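Local coordinates for protein mycobacterium tuberculosis paralogous family 11 (Mycobacterium smegmatis, PDB 4Y9I) that probably uses the deazaflavin coenzyme F420 in its reduced form to reduce quinones, at residues 7-12 / 24-29; 30-36 / 85-90; 51-56 / 108-112; 58-62 / 72-76. The contacts are given in a common frame with arbitrary orientation. Where two conformers were deposited one is given. Residue numbers count along the deposited sequence, not the author numbering.

Interaction 1 of 4, residues 7-12 / 24-29; sequences RPIVLF and YVPLMR
The first beta hairpin of this closed antiparallel barrel pairs strand 9-12 with strand 24-28, the segment axes 4.6 Å apart and 151° between their directions. P8, just before the first strand, follows a cis peptide bond. Y24 already lies within strand 22-32, its CB 4.0 Å from L11 CD1. V25 faces F12 in a hydrogen-bonded pair (F12 N to V25 O 2.9 Å, V25 N to F12 O 2.8 Å). P26, which has no amide proton to give, falls opposite L11 at a non-hydrogen-bonded position. L27 pairs with V10 through two 2.9 Å bonds, V10 N to L27 O and L27 N to V10 O; its CD1 packs 3.7 Å from F12 CD2, on the face shared with V10 and V25. M28, all m, brings CE to 3.9 Å from P8 CB. R29 N donates to P8 O (2.8 Å). The extended R29 side chain, salt-bridged to D65 through NE, meets the R7 guanidinium in a like-charged stack, NH2 to NH2 3.4 Å.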
loop_
_atom_site.group_PDB
_atom_site.type_symbol
_atom_site.label_atom_id
_atom_site.label_comp_id
_atom_site.label_asym_id
_atom_site.label_seq_id
_atom_site.Cartn_x
_atom_site.Cartn_y
_atom_site.Cartn_z
ATOM N N ARG A 7 4.443 -7.763 -12.209
ATOM C CA ARG A 7 4.566 -6.282 -12.365
ATOM C C ARG A 7 3.514 -5.915 -13.373
ATOM O O ARG A 7 3.359 -6.629 -14.351
ATOM C CB ARG A 7 5.923 -5.860 -12.876
ATOM C CG ARG A 7 6.979 -6.321 -11.927
ATOM C CD ARG A 7 8.324 -5.687 -12.166
ATOM N NE ARG A 7 9.299 -6.288 -11.280
ATOM C CZ ARG A 7 10.590 -6.022 -11.291
ATOM N NH1 ARG A 7 11.079 -5.158 -12.165
ATOM N NH2 ARG A 7 11.383 -6.670 -10.435
ATOM N N PRO A 8 2.796 -4.809 -13.170
ATOM C CA PRO A 8 3.074 -3.712 -12.249
ATOM C C PRO A 8 2.391 -3.766 -10.886
ATOM O O PRO A 8 2.271 -2.734 -10.256
ATOM C CB PRO A 8 2.563 -2.499 -13.056
ATOM C CG PRO A 8 1.389 -2.968 -13.712
ATOM C CD PRO A 8 1.766 -4.379 -14.150
ATOM N N ILE A 9 1.899 -4.948 -10.488
ATOM C CA ILE A 9 1.045 -5.003 -9.282
ATOM C C ILE A 9 1.694 -5.898 -8.271
ATOM O O ILE A 9 2.323 -6.901 -8.626
ATOM C CB ILE A 9 -0.372 -5.501 -9.699
ATOM C CG1 ILE A 9 -0.998 -4.483 -10.699
ATOM C CG2 ILE A 9 -1.269 -5.796 -8.493
ATOM C CD1 ILE A 9 -2.223 -5.043 -11.410
ATOM N N VAL A 10 1.485 -5.613 -6.996
ATOM C CA VAL A 10 1.813 -6.529 -5.942
ATOM C C VAL A 10 0.593 -6.762 -5.015
ATOM O O VAL A 10 -0.407 -6.032 -5.096
ATOM C CB VAL A 10 2.974 -6.046 -5.103
ATOM C CG1 VAL A 10 4.238 -5.971 -5.947
ATOM C CG2 VAL A 10 2.644 -4.772 -4.401
ATOM N N LEU A 11 0.673 -7.832 -4.227
ATOM C CA LEU A 11 -0.420 -8.171 -3.303
ATOM C C LEU A 11 -0.039 -8.008 -1.848
ATOM O O LEU A 11 0.999 -8.535 -1.405
ATOM C CB LEU A 11 -0.803 -9.652 -3.484
ATOM C CG LEU A 11 -2.006 -10.095 -2.646
ATOM C CD1 LEU A 11 -3.292 -9.593 -3.243
ATOM C CD2 LEU A 11 -2.023 -11.590 -2.594
ATOM N N PHE A 12 -0.871 -7.267 -1.131
ATOM C CA PHE A 12 -0.707 -7.102 0.323
ATOM C C PHE A 12 -1.779 -7.851 1.008
ATOM O O PHE A 12 -2.968 -7.656 0.705
ATOM C CB PHE A 12 -0.799 -5.646 0.674
ATOM C CG PHE A 12 0.340 -4.811 0.070
ATOM C CD1 PHE A 12 1.557 -4.776 0.723
ATOM C CD2 PHE A 12 0.187 -4.150 -1.118
ATOM C CE1 PHE A 12 2.637 -4.046 0.210
ATOM C CE2 PHE A 12 1.265 -3.429 -1.643
ATOM C CZ PHE A 12 2.519 -3.409 -1.002
ATOM N N TYR A 24 -7.250 -9.520 0.947
ATOM C CA TYR A 24 -6.213 -9.509 -0.080
ATOM C C TYR A 24 -6.357 -8.203 -0.868
ATOM O O TYR A 24 -7.419 -7.960 -1.438
ATOM C CB TYR A 24 -6.357 -10.735 -0.949
ATOM C CG TYR A 24 -6.298 -12.004 -0.162
ATOM C CD1 TYR A 24 -5.106 -12.567 0.250
ATOM C CD2 TYR A 24 -7.513 -12.611 0.281
ATOM C CE1 TYR A 24 -5.092 -13.736 1.049
ATOM C CE2 TYR A 24 -7.501 -13.714 1.110
ATOM C CZ TYR A 24 -6.315 -14.290 1.459
ATOM O OH TYR A 24 -6.297 -15.451 2.250
ATOM N N VAL A 25 -5.303 -7.389 -0.861
ATOM C CA VAL A 25 -5.357 -6.006 -1.348
ATOM C C VAL A 25 -4.266 -5.870 -2.453
ATOM O O VAL A 25 -3.093 -5.653 -2.157
ATOM C CB VAL A 25 -5.099 -5.028 -0.214
ATOM C CG1 VAL A 25 -5.249 -3.615 -0.680
ATOM C CG2 VAL A 25 -5.982 -5.301 0.983
ATOM N N PRO A 26 -4.644 -6.014 -3.701
ATOM C CA PRO A 26 -3.681 -5.740 -4.809
ATOM C C PRO A 26 -3.537 -4.240 -4.958
ATOM O O PRO A 26 -4.527 -3.479 -5.044
ATOM C CB PRO A 26 -4.307 -6.370 -6.041
ATOM C CG PRO A 26 -5.604 -6.967 -5.556
ATOM C CD PRO A 26 -5.964 -6.390 -4.233
ATOM N N LEU A 27 -2.274 -3.807 -5.073
ATOM C CA LEU A 27 -1.973 -2.414 -5.256
ATOM C C LEU A 27 -0.835 -2.250 -6.325
ATOM O O LEU A 27 -0.004 -3.164 -6.460
ATOM C CB LEU A 27 -1.546 -1.712 -3.967
ATOM C CG LEU A 27 -2.524 -1.729 -2.794
ATOM C CD1 LEU A 27 -1.899 -1.102 -1.591
ATOM C CD2 LEU A 27 -3.781 -0.946 -3.092
ATOM N N MET A 28 -0.717 -1.024 -6.882
ATOM C CA MET A 28 0.437 -0.775 -7.735
ATOM C C MET A 28 1.765 -1.066 -6.972
ATOM O O MET A 28 1.923 -0.664 -5.782
ATOM C CB MET A 28 0.465 0.669 -8.236
ATOM C CG MET A 28 -0.817 1.031 -9.026
ATOM S SD MET A 28 -0.999 -0.021 -10.517
ATOM C CE MET A 28 0.447 0.464 -11.541
ATOM N N ARG A 29 2.670 -1.705 -7.672
ATOM C CA ARG A 29 4.027 -1.970 -7.163
ATOM C C ARG A 29 4.838 -0.661 -7.092
ATOM O O ARG A 29 5.083 0.013 -8.122
ATOM C CB ARG A 29 4.749 -2.942 -8.059
ATOM C CG ARG A 29 6.128 -3.359 -7.570
ATOM C CD ARG A 29 6.694 -4.436 -8.471
ATOM N NE ARG A 29 7.982 -4.934 -8.027
ATOM C CZ ARG A 29 9.137 -4.295 -8.199
ATOM N NH1 ARG A 29 9.186 -3.145 -8.812
ATOM N NH2 ARG A 29 10.267 -4.826 -7.762
HETATM O O HOH W 1 3.931 -0.456 -10.533
#

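Interaction 2 of 4, residues 30-36 / 85-90; sequences VEENGKY and HWWKLA
How a helix is seated against a barrel is seen where 85-90 meets the tight hairpin 30-36, whose strands are joined by a type I' turn from E32 to K35. N33 and G34 take positive phi (49° and 84°), and E32 N to K35 O (2.9 Å) with K35 N to E32 O (3.0 Å) closes the turn. W86, chi1 m and chi2 94°, directs the rim of its indole at the hairpin: CH2 is 3.7 Å from E32 CB and 3.5 Å from K35 O, which approaches the ring edge. E32 is t at chi1 and chi2, extending its carboxylate to H85, also t; H85 NE2 donates to E32 OE1 at 2.7 Å, a His-carboxylate hydrogen bond. V30, chi1 t, points at the helix, its CG1 3.8 Å from L89 CB and its CG2 4.1 Å from A90 CB. Across the turn, E31 OE2 accepts from G34 N (2.9 Å). Helix 80-93 thus covers the barrel beside strands 35-39 and 110-113, W86 reaching A37 and I112, while helix 96-102 touches A90 through Y97.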
loop_
_atom_site.group_PDB
_atom_site.type_symbol
_atom_site.label_atom_id
_atom_site.label_comp_id
_atom_site.label_asym_id
_atom_site.label_seq_id
_atom_site.Cartn_x
_atom_site.Cartn_y
_atom_site.Cartn_z
ATOM N N VAL A 30 5.233 -0.348 -5.871
ATOM C CA VAL A 30 6.113 0.801 -5.570
ATOM C C VAL A 30 7.171 0.224 -4.635
ATOM O O VAL A 30 6.894 -0.097 -3.480
ATOM C CB VAL A 30 5.346 1.919 -4.899
ATOM C CG1 VAL A 30 6.274 3.073 -4.629
ATOM C CG2 VAL A 30 4.153 2.337 -5.774
ATOM N N GLU A 31 8.382 0.003 -5.154
ATOM C CA GLU A 31 9.401 -0.807 -4.480
ATOM C C GLU A 31 10.708 -0.097 -4.480
ATOM O O GLU A 31 11.043 0.571 -5.440
ATOM C CB GLU A 31 9.506 -2.228 -5.097
ATOM C CG GLU A 31 10.481 -3.158 -4.378
ATOM C CD GLU A 31 11.937 -3.043 -4.786
ATOM O OE1 GLU A 31 12.272 -2.352 -5.775
ATOM O OE2 GLU A 31 12.710 -3.677 -4.061
ATOM N N GLU A 32 11.486 -0.274 -3.401
ATOM C CA GLU A 32 12.855 0.210 -3.322
ATOM C C GLU A 32 13.624 -0.565 -2.295
ATOM O O GLU A 32 13.257 -0.628 -1.130
ATOM C CB GLU A 32 12.890 1.692 -3.005
ATOM C CG GLU A 32 14.297 2.303 -2.931
ATOM C CD GLU A 32 14.221 3.799 -2.647
ATOM O OE1 GLU A 32 13.932 4.202 -1.494
ATOM O OE2 GLU A 32 14.429 4.538 -3.631
ATOM N N ASN A 33 14.694 -1.177 -2.759
ATOM C CA ASN A 33 15.630 -1.895 -1.845
ATOM C C ASN A 33 14.914 -2.849 -0.878
ATOM O O ASN A 33 15.312 -3.041 0.312
ATOM C CB ASN A 33 16.563 -0.913 -1.153
ATOM C CG ASN A 33 17.451 -0.180 -2.126
ATOM O OD1 ASN A 33 17.793 -0.745 -3.167
ATOM N ND2 ASN A 33 17.856 1.049 -1.816
ATOM N N GLY A 34 13.914 -3.555 -1.441
ATOM C CA GLY A 34 13.194 -4.591 -0.740
ATOM C C GLY A 34 12.050 -4.172 0.138
ATOM O O GLY A 34 11.462 -5.039 0.821
ATOM N N LYS A 35 11.785 -2.863 0.180
ATOM C CA LYS A 35 10.615 -2.302 0.853
ATOM C C LYS A 35 9.591 -1.871 -0.158
ATOM O O LYS A 35 9.905 -1.528 -1.319
ATOM C CB LYS A 35 11.014 -1.153 1.792
ATOM C CG LYS A 35 12.009 -1.614 2.875
ATOM C CD LYS A 35 12.254 -0.560 3.968
ATOM C CE LYS A 35 13.091 -1.169 5.140
ATOM N NZ LYS A 35 13.133 -0.218 6.286
ATOM N N TYR A 36 8.341 -1.881 0.272
ATOM C CA TYR A 36 7.195 -1.609 -0.593
ATOM C C TYR A 36 6.346 -0.509 -0.026
ATOM O O TYR A 36 6.258 -0.355 1.243
ATOM C CB TYR A 36 6.312 -2.844 -0.804
ATOM C CG TYR A 36 6.988 -3.960 -1.597
ATOM C CD1 TYR A 36 7.902 -4.817 -0.968
ATOM C CD2 TYR A 36 6.840 -4.067 -2.973
ATOM C CE1 TYR A 36 8.576 -5.789 -1.680
ATOM C CE2 TYR A 36 7.498 -5.059 -3.691
ATOM C CZ TYR A 36 8.408 -5.894 -3.046
ATOM O OH TYR A 36 9.075 -6.866 -3.729
ATOM N N HIS A 85 9.443 11.056 -0.216
ATOM C CA HIS A 85 10.312 10.213 -1.024
ATOM C C HIS A 85 9.509 9.066 -1.681
ATOM O O HIS A 85 9.616 8.840 -2.887
ATOM C CB HIS A 85 11.407 9.661 -0.131
ATOM C CG HIS A 85 12.228 8.615 -0.785
ATOM N ND1 HIS A 85 13.062 8.869 -1.852
ATOM C CD2 HIS A 85 12.329 7.288 -0.556
ATOM C CE1 HIS A 85 13.636 7.745 -2.239
ATOM N NE2 HIS A 85 13.190 6.769 -1.482
ATOM N N TRP A 86 8.724 8.372 -0.880
ATOM C CA TRP A 86 7.933 7.270 -1.400
ATOM C C TRP A 86 6.812 7.760 -2.319
ATOM O O TRP A 86 6.436 7.047 -3.236
ATOM C CB TRP A 86 7.442 6.391 -0.259
ATOM C CG TRP A 86 8.541 5.564 0.281
ATOM C CD1 TRP A 86 9.349 5.852 1.342
ATOM C CD2 TRP A 86 8.936 4.273 -0.172
ATOM N NE1 TRP A 86 10.259 4.863 1.525
ATOM C CE2 TRP A 86 10.008 3.850 0.653
ATOM C CE3 TRP A 86 8.488 3.404 -1.166
ATOM C CZ2 TRP A 86 10.632 2.618 0.474
ATOM C CZ3 TRP A 86 9.121 2.199 -1.297
ATOM C CH2 TRP A 86 10.140 1.823 -0.478
ATOM N N TRP A 87 6.275 8.936 -2.028
ATOM C CA TRP A 87 5.300 9.567 -2.975
ATOM C C TRP A 87 5.898 9.755 -4.355
ATOM O O TRP A 87 5.254 9.474 -5.373
ATOM C CB TRP A 87 4.724 10.865 -2.391
ATOM C CG TRP A 87 3.659 11.426 -3.284
ATOM C CD1 TRP A 87 3.780 12.551 -4.051
ATOM C CD2 TRP A 87 2.348 10.894 -3.545
ATOM N NE1 TRP A 87 2.601 12.766 -4.762
ATOM C CE2 TRP A 87 1.716 11.777 -4.480
ATOM C CE3 TRP A 87 1.639 9.780 -3.091
ATOM C CZ2 TRP A 87 0.432 11.559 -4.953
ATOM C CZ3 TRP A 87 0.338 9.601 -3.537
ATOM C CH2 TRP A 87 -0.215 10.461 -4.491
ATOM N N LYS A 88 7.119 10.263 -4.415
ATOM C CA LYS A 88 7.807 10.457 -5.689
ATOM C C LYS A 88 7.914 9.100 -6.418
ATOM O O LYS A 88 7.654 9.006 -7.597
ATOM C CB LYS A 88 9.209 11.035 -5.411
ATOM C CG LYS A 88 10.009 11.304 -6.665
ATOM C CD LYS A 88 11.506 11.480 -6.401
ATOM C CE LYS A 88 12.200 10.166 -6.025
ATOM N NZ LYS A 88 13.671 10.314 -6.109
ATOM N N LEU A 89 8.343 8.047 -5.704
ATOM C CA LEU A 89 8.431 6.698 -6.324
ATOM C C LEU A 89 7.030 6.233 -6.786
ATOM O O LEU A 89 6.905 5.643 -7.829
ATOM C CB LEU A 89 8.941 5.710 -5.260
ATOM C CG LEU A 89 10.370 5.984 -4.799
ATOM C CD1 LEU A 89 10.779 4.908 -3.811
ATOM C CD2 LEU A 89 11.355 6.058 -5.959
ATOM N N ALA A 90 5.985 6.530 -6.027
ATOM C CA ALA A 90 4.626 6.153 -6.436
ATOM C C ALA A 90 4.182 6.858 -7.727
ATOM O O ALA A 90 3.586 6.246 -8.589
ATOM C CB ALA A 90 3.635 6.386 -5.291
#

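Interaction 3 of 4, residues 51-56 / 108-112; sequences WYFNVK and IPVFI
A single aromatic side chain can join a helix to a sheet, and F111 does so here. Helix 51-56 runs at 36° to strand 110-112 with the segment axes 11.0 Å apart, a gap bridged by side chains; the nearest CA pairs are Y52 with P109 (8.5 Å) and V55 with F111 (8.9 Å). F111, chi1 m and chi2 79°, points at the helix. The CH-pi contact comes from V55, whose CG2 lies 3.7 Å from the F111 ring centroid, only 18° off the ring normal. Among the aromatic contacts, Y52 (chi1 t) tilts its ring 66° from that of F111 with centroids 5.8 Å apart, and Y52 CD1 comes 3.7 Å from F111 CZ, at the phenyl edge; W51, chi1 p, puts CZ3 4.1 Å from F111 CE1. Aliphatic carbons also meet the rings: K56 CG is 3.8 Å from F111 CZ, and P109 CG packs 3.5 Å from Y52 CE1. The helix therefore packs on the barrel through a hydrophobic layer, with M38 of strand 35-39 touching W51, and E77 of strand 68-77 beside Y52, P109 and F111; V110 and I112 meet helix 80-93.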
loop_
_atom_site.group_PDB
_atom_site.type_symbol
_atom_site.label_atom_id
_atom_site.label_comp_id
_atom_site.label_asym_id
_atom_site.label_seq_id
_atom_site.Cartn_x
_atom_site.Cartn_y
_atom_site.Cartn_z
ATOM N N TRP A 51 -9.262 -0.753 3.414
ATOM C CA TRP A 51 -8.132 -1.331 4.081
ATOM C C TRP A 51 -7.295 -0.369 4.926
ATOM O O TRP A 51 -6.454 -0.823 5.689
ATOM C CB TRP A 51 -7.268 -2.093 3.071
ATOM C CG TRP A 51 -6.731 -1.268 1.931
ATOM C CD1 TRP A 51 -7.209 -1.221 0.646
ATOM C CD2 TRP A 51 -5.552 -0.410 1.944
ATOM N NE1 TRP A 51 -6.421 -0.394 -0.124
ATOM C CE2 TRP A 51 -5.405 0.125 0.643
ATOM C CE3 TRP A 51 -4.605 -0.068 2.923
ATOM C CZ2 TRP A 51 -4.344 1.008 0.309
ATOM C CZ3 TRP A 51 -3.615 0.798 2.605
ATOM C CH2 TRP A 51 -3.462 1.293 1.309
ATOM N N TYR A 52 -7.471 0.926 4.761
ATOM C CA TYR A 52 -6.647 1.900 5.464
ATOM C C TYR A 52 -6.768 1.690 6.985
ATOM O O TYR A 52 -5.755 1.592 7.671
ATOM C CB TYR A 52 -7.114 3.304 5.114
ATOM C CG TYR A 52 -6.566 4.383 5.941
ATOM C CD1 TYR A 52 -5.297 4.841 5.749
ATOM C CD2 TYR A 52 -7.335 4.979 6.944
ATOM C CE1 TYR A 52 -4.805 5.896 6.471
ATOM C CE2 TYR A 52 -6.842 6.021 7.684
ATOM C CZ TYR A 52 -5.582 6.457 7.450
ATOM O OH TYR A 52 -5.010 7.515 8.186
ATOM N N PHE A 53 -7.992 1.658 7.489
ATOM C CA PHE A 53 -8.157 1.453 8.925
ATOM C C PHE A 53 -7.692 0.062 9.393
ATOM O O PHE A 53 -7.141 -0.044 10.490
ATOM C CB PHE A 53 -9.597 1.820 9.371
ATOM C CG PHE A 53 -9.835 3.344 9.424
ATOM C CD1 PHE A 53 -9.002 4.159 10.174
ATOM C CD2 PHE A 53 -10.860 3.913 8.716
ATOM C CE1 PHE A 53 -9.202 5.527 10.250
ATOM C CE2 PHE A 53 -11.097 5.278 8.782
ATOM C CZ PHE A 53 -10.279 6.086 9.531
ATOM N N ASN A 54 -7.774 -0.916 8.523
ATOM C CA ASN A 54 -7.320 -2.235 8.872
ATOM C C ASN A 54 -5.787 -2.342 9.096
ATOM O O ASN A 54 -5.371 -2.977 10.030
ATOM C CB ASN A 54 -7.671 -3.247 7.789
ATOM C CG ASN A 54 -9.134 -3.452 7.550
ATOM O OD1 ASN A 54 -9.943 -3.234 8.387
ATOM N ND2 ASN A 54 -9.463 -3.946 6.333
ATOM N N VAL A 55 -4.996 -1.723 8.237
ATOM C CA VAL A 55 -3.558 -1.795 8.410
ATOM C C VAL A 55 -3.123 -0.924 9.584
ATOM O O VAL A 55 -2.042 -1.132 10.103
ATOM C CB VAL A 55 -2.740 -1.461 7.110
ATOM C CG1 VAL A 55 -2.999 -2.524 6.073
ATOM C CG2 VAL A 55 -3.076 -0.082 6.542
ATOM N N LYS A 56 -3.931 0.047 9.987
ATOM C CA LYS A 56 -3.565 0.779 11.186
ATOM C C LYS A 56 -3.933 -0.016 12.455
ATOM O O LYS A 56 -3.136 -0.117 13.388
ATOM C CB LYS A 56 -4.215 2.152 11.140
ATOM C CG LYS A 56 -3.642 3.070 10.034
ATOM C CD LYS A 56 -4.439 4.374 9.898
ATOM C CE LYS A 56 -4.597 5.065 11.258
ATOM N NZ LYS A 56 -5.476 6.260 11.395
ATOM N N ILE A 108 -2.483 12.088 0.617
ATOM C CA ILE A 108 -2.886 10.669 0.547
ATOM C C ILE A 108 -1.934 9.860 1.453
ATOM O O ILE A 108 -0.725 9.931 1.293
ATOM C CB ILE A 108 -2.870 10.167 -0.922
ATOM C CG1 ILE A 108 -3.950 10.867 -1.725
ATOM C CG2 ILE A 108 -3.062 8.657 -1.041
ATOM C CD1 ILE A 108 -3.808 10.749 -3.218
ATOM N N PRO A 109 -2.493 9.051 2.359
ATOM C CA PRO A 109 -1.556 8.288 3.215
ATOM C C PRO A 109 -0.742 7.320 2.381
ATOM O O PRO A 109 -1.286 6.716 1.431
ATOM C CB PRO A 109 -2.473 7.536 4.175
ATOM C CG PRO A 109 -3.767 8.338 4.168
ATOM C CD PRO A 109 -3.889 8.887 2.759
ATOM N N VAL A 110 0.512 7.106 2.787
ATOM C CA VAL A 110 1.398 6.093 2.180
ATOM C C VAL A 110 1.963 5.353 3.320
ATOM O O VAL A 110 2.594 5.965 4.224
ATOM C CB VAL A 110 2.513 6.716 1.326
ATOM C CG1 VAL A 110 3.333 5.682 0.645
ATOM C CG2 VAL A 110 1.847 7.704 0.347
ATOM N N PHE A 111 1.851 4.019 3.246
ATOM C CA PHE A 111 2.491 3.134 4.201
ATOM C C PHE A 111 3.741 2.504 3.587
ATOM O O PHE A 111 3.710 2.008 2.449
ATOM C CB PHE A 111 1.538 1.987 4.601
ATOM C CG PHE A 111 0.292 2.417 5.306
ATOM C CD1 PHE A 111 -0.772 2.940 4.593
ATOM C CD2 PHE A 111 0.187 2.356 6.705
ATOM C CE1 PHE A 111 -1.910 3.381 5.244
ATOM C CE2 PHE A 111 -0.962 2.837 7.352
ATOM C CZ PHE A 111 -2.026 3.317 6.630
ATOM N N ILE A 112 4.825 2.426 4.324
ATOM C CA ILE A 112 5.990 1.574 4.000
ATOM C C ILE A 112 5.732 0.171 4.613
ATOM O O ILE A 112 5.181 0.085 5.713
ATOM C CB ILE A 112 7.334 2.175 4.481
ATOM C CG1 ILE A 112 8.492 1.455 3.825
ATOM C CG2 ILE A 112 7.400 2.133 5.983
ATOM C CD1 ILE A 112 9.790 2.178 4.056
#

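Interaction 4 of 4, residues 58-62 / 72-76; sequences NPTVS and DRTAR
An abrupt corner at D72 sets this pairing apart: with phi/psi of 53°/47° the residue leaves the extended conformation, and the chain turns a corner within strand 68-77. Segment 73-76 pairs with 60-62 in the hairpin of strands 60-65 and 68-77, but the short segments are strongly skewed, their directions 115° apart and their axes 4.5 Å at closest approach. On the first segment, N58, just past the helix, forms an Asx turn, its OD1 accepting from T60 N at 3.1 Å. P59 O then accepts from A75 N (2.8 Å). T60 and T74 make a non-hydrogen-bonded antiparallel pair, CA to CA 4.7 Å, both side chains on one face, and T60 CA approaches R73 O at 3.3 Å. V61 and R73 form the hydrogen-bonded pair: V61 N to R73 O is a good 2.9 Å bond, whereas R73 N to V61 O, also 2.9 Å, is bent to 123° and weak. V61, chi1 t, brings CG2 to 3.9 Å from A75 CB inside the barrel. R73 leads its guanidinium off to P71 O. At the corner S62, chi1 m, offers OG as acceptor to D72 N (2.9 Å), and water 2 lies 2.5 Å from S62 OG. The chemistry implies that here a side-chain oxygen, S62 OG, bonds D72 N in place of a backbone carbonyl of 58-62.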
loop_
_atom_site.group_PDB
_atom_site.type_symbol
_atom_site.label_atom_id
_atom_site.label_comp_id
_atom_site.label_asym_id
_atom_site.label_seq_id
_atom_site.Cartn_x
_atom_site.Cartn_y
_atom_site.Cartn_z
ATOM N N ASN A 58 -4.102 -3.298 12.584
ATOM C CA ASN A 58 -3.175 -4.409 12.595
ATOM C C ASN A 58 -2.079 -4.241 11.549
ATOM O O ASN A 58 -2.272 -4.541 10.375
ATOM C CB ASN A 58 -3.872 -5.736 12.391
ATOM C CG ASN A 58 -2.877 -6.867 12.412
ATOM O OD1 ASN A 58 -1.675 -6.739 12.768
ATOM N ND2 ASN A 58 -3.395 -8.057 12.087
ATOM N N PRO A 59 -0.938 -3.662 11.933
ATOM C CA PRO A 59 0.090 -3.387 10.929
ATOM C C PRO A 59 0.810 -4.603 10.308
ATOM O O PRO A 59 1.661 -4.411 9.426
ATOM C CB PRO A 59 1.124 -2.566 11.721
ATOM C CG PRO A 59 0.319 -1.950 12.861
ATOM C CD PRO A 59 -0.670 -3.021 13.215
ATOM N N THR A 60 0.532 -5.831 10.747
ATOM C CA THR A 60 1.247 -7.002 10.251
ATOM C C THR A 60 0.623 -7.339 8.868
ATOM O O THR A 60 -0.537 -7.696 8.777
ATOM C CB THR A 60 1.073 -8.182 11.157
ATOM O OG1 THR A 60 1.495 -7.805 12.474
ATOM C CG2 THR A 60 1.851 -9.388 10.666
ATOM N N VAL A 61 1.426 -7.229 7.826
ATOM C CA VAL A 61 1.015 -7.292 6.399
ATOM C C VAL A 61 2.033 -8.075 5.630
ATOM O O VAL A 61 3.251 -7.859 5.770
ATOM C CB VAL A 61 0.922 -5.883 5.802
ATOM C CG1 VAL A 61 0.696 -5.914 4.318
ATOM C CG2 VAL A 61 -0.180 -5.090 6.536
ATOM N N SER A 62 1.569 -9.051 4.848
ATOM C CA SER A 62 2.432 -9.832 3.973
ATOM C C SER A 62 2.420 -9.234 2.539
ATOM O O SER A 62 1.454 -8.607 2.122
ATOM C CB SER A 62 2.007 -11.287 3.884
ATOM O OG SER A 62 2.079 -11.902 5.146
ATOM N N ASP A 72 4.377 -11.394 6.860
ATOM C CA ASP A 72 4.223 -10.806 8.178
ATOM C C ASP A 72 5.247 -9.702 8.440
ATOM O O ASP A 72 5.893 -9.640 9.488
ATOM C CB ASP A 72 4.328 -11.878 9.243
ATOM C CG ASP A 72 3.221 -12.902 9.134
ATOM O OD1 ASP A 72 2.179 -12.618 8.489
ATOM O OD2 ASP A 72 3.427 -14.021 9.621
ATOM N N ARG A 73 5.375 -8.830 7.460
ATOM C CA ARG A 73 6.105 -7.589 7.590
ATOM C C ARG A 73 5.213 -6.576 8.286
ATOM O O ARG A 73 4.202 -6.918 8.740
ATOM C CB ARG A 73 6.520 -7.110 6.190
ATOM C CG ARG A 73 7.464 -8.096 5.517
ATOM C CD ARG A 73 8.744 -8.427 6.317
ATOM N NE ARG A 73 9.790 -8.927 5.430
ATOM C CZ ARG A 73 10.061 -10.167 5.225
ATOM N NH1 ARG A 73 9.417 -11.124 5.838
ATOM N NH2 ARG A 73 11.074 -10.431 4.417
ATOM N N THR A 74 5.686 -5.350 8.401
ATOM C CA THR A 74 4.994 -4.346 9.179
ATOM C C THR A 74 4.767 -3.081 8.349
ATOM O O THR A 74 5.680 -2.562 7.716
ATOM C CB THR A 74 5.798 -3.926 10.422
ATOM O OG1 THR A 74 6.188 -5.090 11.146
ATOM C CG2 THR A 74 5.024 -2.996 11.320
ATOM N N ALA A 75 3.492 -2.690 8.254
ATOM C CA ALA A 75 3.059 -1.479 7.577
ATOM C C ALA A 75 3.138 -0.288 8.524
ATOM O O ALA A 75 2.555 -0.333 9.631
ATOM C CB ALA A 75 1.631 -1.678 7.109
ATOM N N ARG A 76 3.814 0.780 8.112
ATOM C CA ARG A 76 3.972 1.997 8.926
ATOM C C ARG A 76 3.565 3.204 8.068
ATOM O O ARG A 76 4.129 3.435 6.985
ATOM C CB ARG A 76 5.430 2.074 9.391
ATOM C CG ARG A 76 5.886 3.400 9.969
ATOM C CD ARG A 76 7.302 3.280 10.571
ATOM N NE ARG A 76 8.354 2.965 9.615
ATOM C CZ ARG A 76 9.017 3.850 8.888
ATOM N NH1 ARG A 76 8.727 5.145 8.991
ATOM N NH2 ARG A 76 9.984 3.442 8.072
HETATM O O HOH W 2 -0.225 -11.692 6.207
#

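From the N terminus, interaction 1 closes first, folding 24-29 back on 7-12 as a local hairpin. Interaction 2 opens next on the same strand 22-32, but its partner helix lies 49 residues on. Before that loop closes, interaction 3 opens at helix 51-57, so the two cross; interaction 4, the short 58-62/72-76 hairpin, nests within both. Strand 110-113 finally closes interaction 3, slotting between 35-39 and 68-77. The contacts meet in the barrel: F12 packs on Y36 and V61, V25 and L27 on W51, V55 on V61, and W86 on I112. Three hairpins, two helices and the C-terminal strand are thereby united around one sheet.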